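Local coordinates for putative oxidoreductase yhhX (Escherichia coli K-12, PDB 3F4L), which is a probable NADP-dependent oxidoreductase of the Gfo/Idh/MocA family, thought to act as a scyllo-inositol dehydrogenase, at residues A[274-279]-A[286-291]. Sequence-based numbering, arbitrary orientation.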
ATOM      1  N   VAL A 274     -14.850 -15.008  -4.600  1.00 24.67           N
ATOM      2  CA  VAL A 274     -14.891 -15.578  -3.264  1.00 26.19           C
ATOM      3  C   VAL A 274     -13.824 -14.929  -2.422  1.00 23.79           C
ATOM      4  O   VAL A 274     -12.813 -14.475  -2.946  1.00 23.30           O
ATOM      5  CB  VAL A 274     -14.629 -17.104  -3.272  1.00 28.56           C
ATOM      6  CG1 VAL A 274     -15.820 -17.842  -3.847  1.00 28.14           C
ATOM      7  CG2 VAL A 274     -13.371 -17.411  -4.084  1.00 29.23           C
ATOM      8  N   GLY A 275     -14.068 -14.865  -1.120  1.00 24.44           N
ATOM      9  CA  GLY A 275     -13.083 -14.304  -0.218  1.00 23.97           C
ATOM     10  C   GLY A 275     -12.183 -15.458   0.179  1.00 23.95           C
ATOM     11  O   GLY A 275     -12.666 -16.566   0.434  1.00 25.74           O
ATOM     12  N   VAL A 276     -10.877 -15.228   0.212  1.00 23.22           N
ATOM     13  CA  VAL A 276      -9.965 -16.297   0.583  1.00 22.67           C
ATOM     14  C   VAL A 276      -9.376 -15.993   1.943  1.00 23.74           C
ATOM     15  O   VAL A 276      -8.982 -14.860   2.235  1.00 23.36           O
ATOM     16  CB  VAL A 276      -8.841 -16.473  -0.460  1.00 23.70           C
ATOM     17  CG1 VAL A 276      -7.877 -17.561  -0.019  1.00 23.95           C
ATOM     18  CG2 VAL A 276      -9.449 -16.848  -1.808  1.00 23.58           C
ATOM     19  N   LEU A 277      -9.329 -17.024   2.770  1.00 22.29           N
ATOM     20  CA  LEU A 277      -8.821 -16.909   4.118  1.00 22.22           C
ATOM     21  C   LEU A 277      -7.762 -17.985   4.354  1.00 21.18           C
ATOM     22  O   LEU A 277      -7.869 -19.110   3.854  1.00 20.53           O
ATOM     23  CB  LEU A 277      -9.996 -17.086   5.086  1.00 24.37           C
ATOM     24  CG  LEU A 277      -9.979 -16.694   6.559  1.00 29.27           C
ATOM     25  CD1 LEU A 277      -9.733 -15.205   6.723  1.00 29.42           C
ATOM     26  CD2 LEU A 277     -11.331 -17.063   7.164  1.00 28.67           C
ATOM     27  N   GLU A 278      -6.722 -17.624   5.091  1.00 21.45           N
ATOM     28  CA  GLU A 278      -5.667 -18.564   5.438  1.00 19.68           C
ATOM     29  C   GLU A 278      -5.214 -18.139   6.815  1.00 19.96           C
ATOM     30  O   GLU A 278      -4.682 -17.041   6.989  1.00 17.98           O
ATOM     31  CB  GLU A 278      -4.489 -18.502   4.457  1.00 20.40           C
ATOM     32  CG  GLU A 278      -3.499 -19.640   4.683  1.00 21.54           C
ATOM     33  CD  GLU A 278      -2.405 -19.726   3.629  1.00 24.13           C
ATOM     34  OE1 GLU A 278      -2.723 -19.701   2.422  1.00 24.05           O
ATOM     35  OE2 GLU A 278      -1.221 -19.835   4.016  1.00 24.16           O
ATOM     36  N   TYR A 279      -5.446 -18.999   7.798  1.00 20.29           N
ATOM     37  CA  TYR A 279      -5.077 -18.684   9.167  1.00 20.60           C
ATOM     38  C   TYR A 279      -4.568 -19.903   9.925  1.00 20.04           C
ATOM     39  O   TYR A 279      -4.719 -21.052   9.478  1.00 19.83           O
ATOM     40  CB  TYR A 279      -6.279 -18.092   9.907  1.00 21.25           C
ATOM     41  CG  TYR A 279      -7.454 -19.046  10.014  1.00 24.68           C
ATOM     42  CD1 TYR A 279      -8.331 -19.225   8.948  1.00 22.94           C
ATOM     43  CD2 TYR A 279      -7.680 -19.776  11.184  1.00 23.48           C
ATOM     44  CE1 TYR A 279      -9.403 -20.100   9.038  1.00 25.59           C
ATOM     45  CE2 TYR A 279      -8.752 -20.658  11.286  1.00 25.94           C
ATOM     46  CZ  TYR A 279      -9.611 -20.813  10.208  1.00 26.67           C
ATOM     47  OH  TYR A 279     -10.687 -21.660  10.298  1.00 27.91           O
ATOM     48  N   THR A 286      -2.362 -24.789   9.736  1.00 23.39           N
ATOM     49  CA  THR A 286      -2.785 -23.749   8.809  1.00 23.74           C
ATOM     50  C   THR A 286      -4.064 -24.206   8.110  1.00 22.78           C
ATOM     51  O   THR A 286      -4.115 -25.299   7.542  1.00 22.14           O
ATOM     52  CB  THR A 286      -1.689 -23.430   7.759  1.00 23.67           C
ATOM     53  OG1 THR A 286      -0.644 -22.662   8.374  1.00 25.11           O
ATOM     54  CG2 THR A 286      -2.270 -22.622   6.600  1.00 23.41           C
ATOM     55  N   VAL A 287      -5.097 -23.371   8.182  1.00 22.06           N
ATOM     56  CA  VAL A 287      -6.382 -23.675   7.569  1.00 22.68           C
ATOM     57  C   VAL A 287      -6.698 -22.718   6.415  1.00 23.36           C
ATOM     58  O   VAL A 287      -6.473 -21.509   6.500  1.00 21.99           O
ATOM     59  CB  VAL A 287      -7.524 -23.605   8.616  1.00 22.85           C
ATOM     60  CG1 VAL A 287      -8.872 -23.730   7.946  1.00 22.03           C
ATOM     61  CG2 VAL A 287      -7.350 -24.704   9.633  1.00 22.23           C
ATOM     62  N   ARG A 288      -7.225 -23.280   5.337  1.00 23.03           N
ATOM     63  CA  ARG A 288      -7.586 -22.510   4.167  1.00 26.27           C
ATOM     64  C   ARG A 288      -9.115 -22.540   4.045  1.00 27.60           C
ATOM     65  O   ARG A 288      -9.735 -23.600   4.168  1.00 28.45           O
ATOM     66  CB  ARG A 288      -6.931 -23.141   2.943  1.00 27.70           C
ATOM     67  CG  ARG A 288      -6.632 -22.192   1.814  1.00 36.16           C
ATOM     68  CD  ARG A 288      -5.138 -22.177   1.506  1.00 37.15           C
ATOM     69  NE  ARG A 288      -4.849 -21.414   0.295  1.00 42.41           N
ATOM     70  CZ  ARG A 288      -5.168 -20.134   0.119  1.00 45.22           C
ATOM     71  NH1 ARG A 288      -5.788 -19.463   1.080  1.00 45.48           N
ATOM     72  NH2 ARG A 288      -4.871 -19.524  -1.020  1.00 46.43           N
ATOM     73  N   GLU A 289      -9.712 -21.377   3.808  1.00 28.03           N
ATOM     74  CA  GLU A 289     -11.159 -21.250   3.671  1.00 29.01           C
ATOM     75  C   GLU A 289     -11.515 -20.346   2.497  1.00 29.00           C
ATOM     76  O   GLU A 289     -10.881 -19.313   2.292  1.00 28.24           O
ATOM     77  CB  GLU A 289     -11.762 -20.609   4.924  1.00 29.56           C
ATOM     78  CG  GLU A 289     -12.607 -21.495   5.794  1.00 30.32           C
ATOM     79  CD  GLU A 289     -13.530 -20.684   6.695  1.00 33.04           C
ATOM     80  OE1 GLU A 289     -14.682 -20.418   6.285  1.00 32.04           O
ATOM     81  OE2 GLU A 289     -13.101 -20.297   7.806  1.00 32.01           O
ATOM     82  N   GLU A 290     -12.522 -20.737   1.727  1.00 28.52           N
ATOM     83  CA  GLU A 290     -12.988 -19.903   0.629  1.00 29.68           C
ATOM     84  C   GLU A 290     -14.387 -19.513   1.051  1.00 29.88           C
ATOM     85  O   GLU A 290     -15.243 -20.374   1.237  1.00 28.96           O
ATOM     86  CB  GLU A 290     -13.013 -20.658  -0.704  1.00 31.93           C
ATOM     87  CG  GLU A 290     -11.644 -20.776  -1.370  1.00 34.96           C
ATOM     88  CD  GLU A 290     -11.731 -20.986  -2.875  1.00 38.11           C
ATOM     89  OE1 GLU A 290     -12.492 -21.880  -3.308  1.00 40.14           O
ATOM     90  OE2 GLU A 290     -11.032 -20.261  -3.625  1.00 39.64           O
HETATM   91  N   MSE A 291     -14.594 -18.214   1.237  1.00 30.37           N
HETATM   92  CA  MSE A 291     -15.879 -17.673   1.676  1.00 30.24           C
HETATM   93  C   MSE A 291     -16.722 -17.178   0.510  1.00 30.37           C
HETATM   94  O   MSE A 291     -16.236 -16.443  -0.356  1.00 28.19           O
HETATM   95  CB  MSE A 291     -15.660 -16.488   2.624  1.00 30.06           C
HETATM   96  CG  MSE A 291     -14.951 -16.801   3.920  1.00 30.90           C
HETATM   97 SE   MSE A 291     -14.215 -15.180   4.709  0.77 36.88          SE
HETATM   98  CE  MSE A 291     -15.849 -14.367   5.364  1.00 27.67           C
TER
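The beta hairpin formed by strands 275-280 and 286-291 illustrates how an antiparallel pair sorts its side chains onto two unlike faces. Gly275, Leu277 and Tyr279 each exchange two backbone hydrogen bonds with Met291, Glu289 and Val287, respectively; the straightest runs from Val287 N to Tyr279 O (2.7 Å, 177° at the hydrogen), nearly along the C=O axis. On the face bearing Leu277 and Tyr279, the tyrosine takes the crowded position between backbone N and carbonyl carbon (chi1 62°), which lays its ring over Val287. Val287 CB sits 4.1 Å from the Tyr279 ring centroid, a CH-pi contact, while Val287 CG1 reaches Tyr279 OH at 3.6 Å. An alanine in place of this tyrosine would probably leave Val287 without its aromatic cover. The carboxylate of Glu289 stands alongside Leu277, its OE2 3.7 Å from Leu277 CD2, and forms a salt bridge to Lys142. Within the C-terminal alpha/beta domain, strand 286-291 forms one edge of the mixed sheet within this chain, and the selenomethionine Met291 packs against helix 129-140. Across the other face, Glu278 OE1 lies above the Arg288 guanidinium, 3.4 Å from Arg288 NH1, in a purely electrostatic salt bridge with no N-H directed at it. Glu278 OE2 instead pairs with Lys230 of the second subunit, bringing this face of the hairpin to the dimer interface.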